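Local coordinates for protein GP23.1 (Bacillus phage spp1, PDB 2XF7) that is of uncertain function but is a putative chaperone of the bacteriophage SPP1, a small all-helical protein that assembles as a hexamer, at residues B[4-7]-B[8-11]; B[34-37]-B[38-42]. All coordinates share one frame; numbering follows the deposited sequence.

Contact 1 of 2, residues B[4-7]-B[8-11]; sequences SLLY and GYFL
The N-terminal turn of helix 7-15 begins at L6, the N-cap residue, whose carbonyl and side chain both meet F10, with a type I beta turn from S4 to Y7 leading in. Two i to i+4 bonds define the turn: F10 N donates to L6 O at 3.0 Å and L11 N to Y7 O at 2.9 Å, both close to straight, with N-H...O angles of 167° and 163°. Y9 N also donates to a water at 2.9 Å, and this water links it to L5 O of the preceding turn, although the distance from the water to L5 O, 2.5 Å, is notably short and that leg is best read with caution.

Among the side chains L6 uses two spacings, i+4 to F10 and i+3 to Y9. L6 CB packs on F10 CE2 at 3.7 Å, while its CD1 branch reaches the same ring carbon more loosely. The other branch, CD2, runs alongside Y9 and lies 4.0 Å from Y9 CB. With CG anti to its carbonyl carbon (chi1 -73°), F10 folds back beside its own backbone N, which brings F10 CD2 to 3.2 Å from L6 O. Y7 and L11, four residues apart, cross at a slant, Y7 CE2 approaching L11 CD2 at 4.1 Å.

The two tyrosines carry their polar ends to other subunits: Y9 OH bonds D12 and W49 of the second subunit, and Y7 OH bonds D32 of the third. F10 packs on L23, L24 and A27 of helix 21-30 and on Y44 of the second subunit. L6 packs on Y7 of the second subunit. Chemically, then, F10 N, L11 N and Y9 N have acceptors, carbon contacts run from L6 to Y9 and F10 and from Y7 to L11, and the phenol hydroxyls supply polar links between subunits.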
loop_
_atom_site.group_PDB
_atom_site.type_symbol
_atom_site.label_atom_id
_atom_site.label_comp_id
_atom_site.label_asym_id
_atom_site.label_seq_id
_atom_site.Cartn_x
_atom_site.Cartn_y
_atom_site.Cartn_z
ATOM N N SER B 4 -9.444 3.619 13.583
ATOM C CA SER B 4 -9.729 2.298 13.052
ATOM C C SER B 4 -8.744 2.116 11.872
ATOM O O SER B 4 -8.488 3.059 11.109
ATOM C CB SER B 4 -11.162 2.242 12.541
ATOM O OG SER B 4 -12.065 2.361 13.642
ATOM N N LEU B 5 -8.192 0.909 11.740
ATOM C CA LEU B 5 -7.207 0.657 10.671
ATOM C C LEU B 5 -7.742 0.973 9.259
ATOM O O LEU B 5 -6.970 1.435 8.401
ATOM C CB LEU B 5 -6.747 -0.798 10.732
ATOM C CG LEU B 5 -5.827 -1.168 11.897
ATOM C CD1 LEU B 5 -5.346 -2.626 11.770
ATOM C CD2 LEU B 5 -4.618 -0.220 12.046
ATOM N N LEU B 6 -9.054 0.743 9.039
ATOM C CA LEU B 6 -9.707 0.978 7.742
ATOM C C LEU B 6 -10.277 2.352 7.553
ATOM O O LEU B 6 -11.019 2.597 6.585
ATOM C CB LEU B 6 -10.803 -0.086 7.555
ATOM C CG LEU B 6 -10.256 -1.531 7.452
ATOM C CD1 LEU B 6 -11.359 -2.548 7.524
ATOM C CD2 LEU B 6 -9.368 -1.712 6.203
ATOM N N TYR B 7 -9.987 3.273 8.477
ATOM C CA TYR B 7 -10.499 4.633 8.296
ATOM C C TYR B 7 -10.132 5.218 6.870
ATOM O O TYR B 7 -11.023 5.669 6.117
ATOM C CB TYR B 7 -9.994 5.551 9.397
ATOM C CG TYR B 7 -10.523 6.963 9.247
ATOM C CD1 TYR B 7 -11.817 7.281 9.613
ATOM C CD2 TYR B 7 -9.783 7.937 8.579
ATOM C CE1 TYR B 7 -12.316 8.559 9.430
ATOM C CE2 TYR B 7 -10.268 9.229 8.389
ATOM C CZ TYR B 7 -11.534 9.546 8.835
ATOM O OH TYR B 7 -12.047 10.796 8.649
ATOM N N GLY B 8 -8.857 5.169 6.524
ATOM C CA GLY B 8 -8.428 5.738 5.244
ATOM C C GLY B 8 -9.074 4.989 4.091
ATOM O O GLY B 8 -9.426 5.606 3.057
ATOM N N TYR B 9 -9.154 3.663 4.220
ATOM C CA TYR B 9 -9.756 2.841 3.173
ATOM C C TYR B 9 -11.205 3.337 2.883
ATOM O O TYR B 9 -11.585 3.518 1.724
ATOM C CB TYR B 9 -9.798 1.383 3.648
ATOM C CG TYR B 9 -10.436 0.476 2.655
ATOM C CD1 TYR B 9 -9.715 -0.002 1.564
ATOM C CD2 TYR B 9 -11.734 0.010 2.847
ATOM C CE1 TYR B 9 -10.281 -0.899 0.666
ATOM C CE2 TYR B 9 -12.320 -0.878 1.947
ATOM C CZ TYR B 9 -11.584 -1.322 0.850
ATOM O OH TYR B 9 -12.114 -2.179 -0.082
ATOM N N PHE B 10 -12.029 3.512 3.939
ATOM C CA PHE B 10 -13.422 3.937 3.750
ATOM C C PHE B 10 -13.510 5.410 3.303
ATOM O O PHE B 10 -14.363 5.757 2.457
ATOM C CB PHE B 10 -14.270 3.683 4.995
ATOM C CG PHE B 10 -14.545 2.192 5.129
ATOM C CD1 PHE B 10 -15.352 1.533 4.206
ATOM C CD2 PHE B 10 -14.035 1.466 6.199
ATOM C CE1 PHE B 10 -15.609 0.127 4.331
ATOM C CE2 PHE B 10 -14.340 0.065 6.348
ATOM C CZ PHE B 10 -15.090 -0.574 5.390
ATOM N N LEU B 11 -12.637 6.241 3.811
ATOM C CA LEU B 11 -12.632 7.654 3.359
ATOM C C LEU B 11 -12.331 7.706 1.860
ATOM O O LEU B 11 -12.984 8.424 1.093
ATOM C CB LEU B 11 -11.551 8.402 4.141
ATOM C CG LEU B 11 -11.298 9.848 3.654
ATOM C CD1 LEU B 11 -12.601 10.708 3.723
ATOM C CD2 LEU B 11 -10.167 10.495 4.519
HETATM O O HOH W 1 -7.231 2.407 6.065
#

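Contact 2 of 2, residues B[34-37]-B[38-42]; sequences TQEE and ADKIM
A capping box opens helix 35-42, and the same turn ties T34 to A38, whose N donates to T34 O at 3.0 Å. In the box, E37 N donates to T34 OG1 at 3.0 Å and T34 N returns a bond to E37 OE1 at 2.8 Å, arriving on the anti side of the carboxylate. Turned back beside its own backbone N (chi1 -76°), the E37 chain extends toward the start of the helix; S4 OG is a probable further partner of OE1, so more than one polar group holds this buried carboxylate.

The tight side continues through I41, whose N donates to E37 O and whose CG1 lies 3.4 Å from that oxygen. I41 also packs on Y7 and W14 of helix 7-15, and A38 on V28 of helix 21-30.

The solvent side, with Q35, E36 and D39 exposed, is looser. K40 runs beside E36 from that side toward the third subunit, where NZ bonds A30 O. E36 OE2 and K40 NZ stay 4.7 Å apart and form no salt bridge; the closest approach of their side chains is OE2 to the methylene CE. Q35 bends at chi2 (61°) to cross D39 obliquely. Its NE2 donates to D39 OD1 at 3.1 Å, the acceptor lying in the amide plane but approached from above the carboxylate plane, 48° out.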
loop_
_atom_site.group_PDB
_atom_site.type_symbol
_atom_site.label_atom_id
_atom_site.label_comp_id
_atom_site.label_asym_id
_atom_site.label_seq_id
_atom_site.Cartn_x
_atom_site.Cartn_y
_atom_site.Cartn_z
ATOM N N THR B 34 -15.861 3.542 13.766
ATOM C CA THR B 34 -16.782 4.011 14.840
ATOM C C THR B 34 -17.814 4.944 14.161
ATOM O O THR B 34 -17.597 5.476 13.040
ATOM C CB THR B 34 -16.019 4.816 15.924
ATOM O OG1 THR B 34 -15.491 6.003 15.319
ATOM C CG2 THR B 34 -14.885 3.985 16.541
ATOM N N GLN B 35 -18.914 5.227 14.895
ATOM C CA GLN B 35 -19.894 6.162 14.341
ATOM C C GLN B 35 -19.236 7.547 14.099
ATOM O O GLN B 35 -19.516 8.202 13.083
ATOM C CB GLN B 35 -21.070 6.328 15.328
ATOM C CG GLN B 35 -22.141 7.220 14.715
ATOM C CD GLN B 35 -22.718 6.634 13.436
ATOM O OE1 GLN B 35 -23.200 5.485 13.399
ATOM N NE2 GLN B 35 -22.657 7.387 12.347
ATOM N N GLU B 36 -18.393 8.003 15.038
ATOM C CA GLU B 36 -17.704 9.298 14.916
ATOM C C GLU B 36 -16.843 9.310 13.633
ATOM O O GLU B 36 -16.847 10.316 12.893
ATOM C CB GLU B 36 -16.791 9.528 16.118
ATOM C CG GLU B 36 -16.006 10.823 15.845
ATOM C CD GLU B 36 -15.402 11.377 17.096
ATOM O OE1 GLU B 36 -16.213 11.661 18.018
ATOM O OE2 GLU B 36 -14.145 11.496 17.160
ATOM N N GLU B 37 -16.146 8.193 13.361
ATOM C CA GLU B 37 -15.345 8.126 12.132
ATOM C C GLU B 37 -16.259 8.209 10.884
ATOM O O GLU B 37 -15.912 8.908 9.919
ATOM C CB GLU B 37 -14.533 6.823 12.089
ATOM C CG GLU B 37 -13.335 6.934 13.031
ATOM C CD GLU B 37 -12.608 5.607 13.184
ATOM O OE1 GLU B 37 -13.287 4.555 13.125
ATOM O OE2 GLU B 37 -11.357 5.601 13.270
ATOM N N ALA B 38 -17.391 7.483 10.886
ATOM C CA ALA B 38 -18.279 7.565 9.726
ATOM C C ALA B 38 -18.788 9.029 9.565
ATOM O O ALA B 38 -18.838 9.536 8.440
ATOM C CB ALA B 38 -19.487 6.660 9.918
ATOM N N ASP B 39 -19.130 9.703 10.662
ATOM C CA ASP B 39 -19.592 11.106 10.599
ATOM C C ASP B 39 -18.457 12.017 10.040
ATOM O O ASP B 39 -18.742 12.919 9.207
ATOM C CB ASP B 39 -19.935 11.578 12.017
ATOM C CG ASP B 39 -21.185 10.927 12.605
ATOM O OD1 ASP B 39 -21.978 10.329 11.823
ATOM O OD2 ASP B 39 -21.388 11.051 13.834
ATOM N N LYS B 40 -17.171 11.719 10.407
ATOM C CA LYS B 40 -16.033 12.499 9.844
ATOM C C LYS B 40 -15.943 12.271 8.360
ATOM O O LYS B 40 -15.746 13.210 7.570
ATOM C CB LYS B 40 -14.689 12.201 10.538
ATOM C CG LYS B 40 -14.660 12.634 12.006
ATOM C CD LYS B 40 -13.312 12.508 12.662
ATOM C CE LYS B 40 -13.391 13.234 14.010
ATOM N NZ LYS B 40 -13.163 14.729 13.928
ATOM N N ILE B 41 -16.018 11.001 7.947
ATOM C CA ILE B 41 -15.947 10.725 6.509
ATOM C C ILE B 41 -17.081 11.436 5.744
ATOM O O ILE B 41 -16.802 12.027 4.701
ATOM C CB ILE B 41 -16.021 9.203 6.298
ATOM C CG1 ILE B 41 -14.694 8.586 6.789
ATOM C CG2 ILE B 41 -16.292 8.895 4.808
ATOM C CD1 ILE B 41 -14.732 7.023 6.920
ATOM N N MET B 42 -18.316 11.417 6.285
ATOM C CA MET B 42 -19.457 12.051 5.605
ATOM C C MET B 42 -19.339 13.581 5.532
ATOM O O MET B 42 -20.078 14.238 4.752
ATOM C CB MET B 42 -20.803 11.604 6.169
ATOM C CG MET B 42 -20.939 10.096 6.003
ATOM S SD MET B 42 -22.593 9.504 6.455
ATOM C CE MET B 42 -22.432 9.496 8.158
#

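Contact 1 precedes contact 2 along the chain, and helix 21-30 lies between them in sequence. Contact 1 is the start of helix 7-15, contact 2 the length of helix 35-42 with its cap, and their centres lie about 10 Å apart. The two touch directly: S4 OG is 2.6 Å from E37 OE1, a probable hydrogen bond, and the Y7 side chain lies against helix 35-42, with Y7 OH 3.5 Å from K40 CB. Helix 21-30 packs against both, through F10 and A38. The third subunit also reaches both contacts, at Y7 OH and K40 NZ, so Y7 and K40, which meet within the chain, both also bond to that subunit.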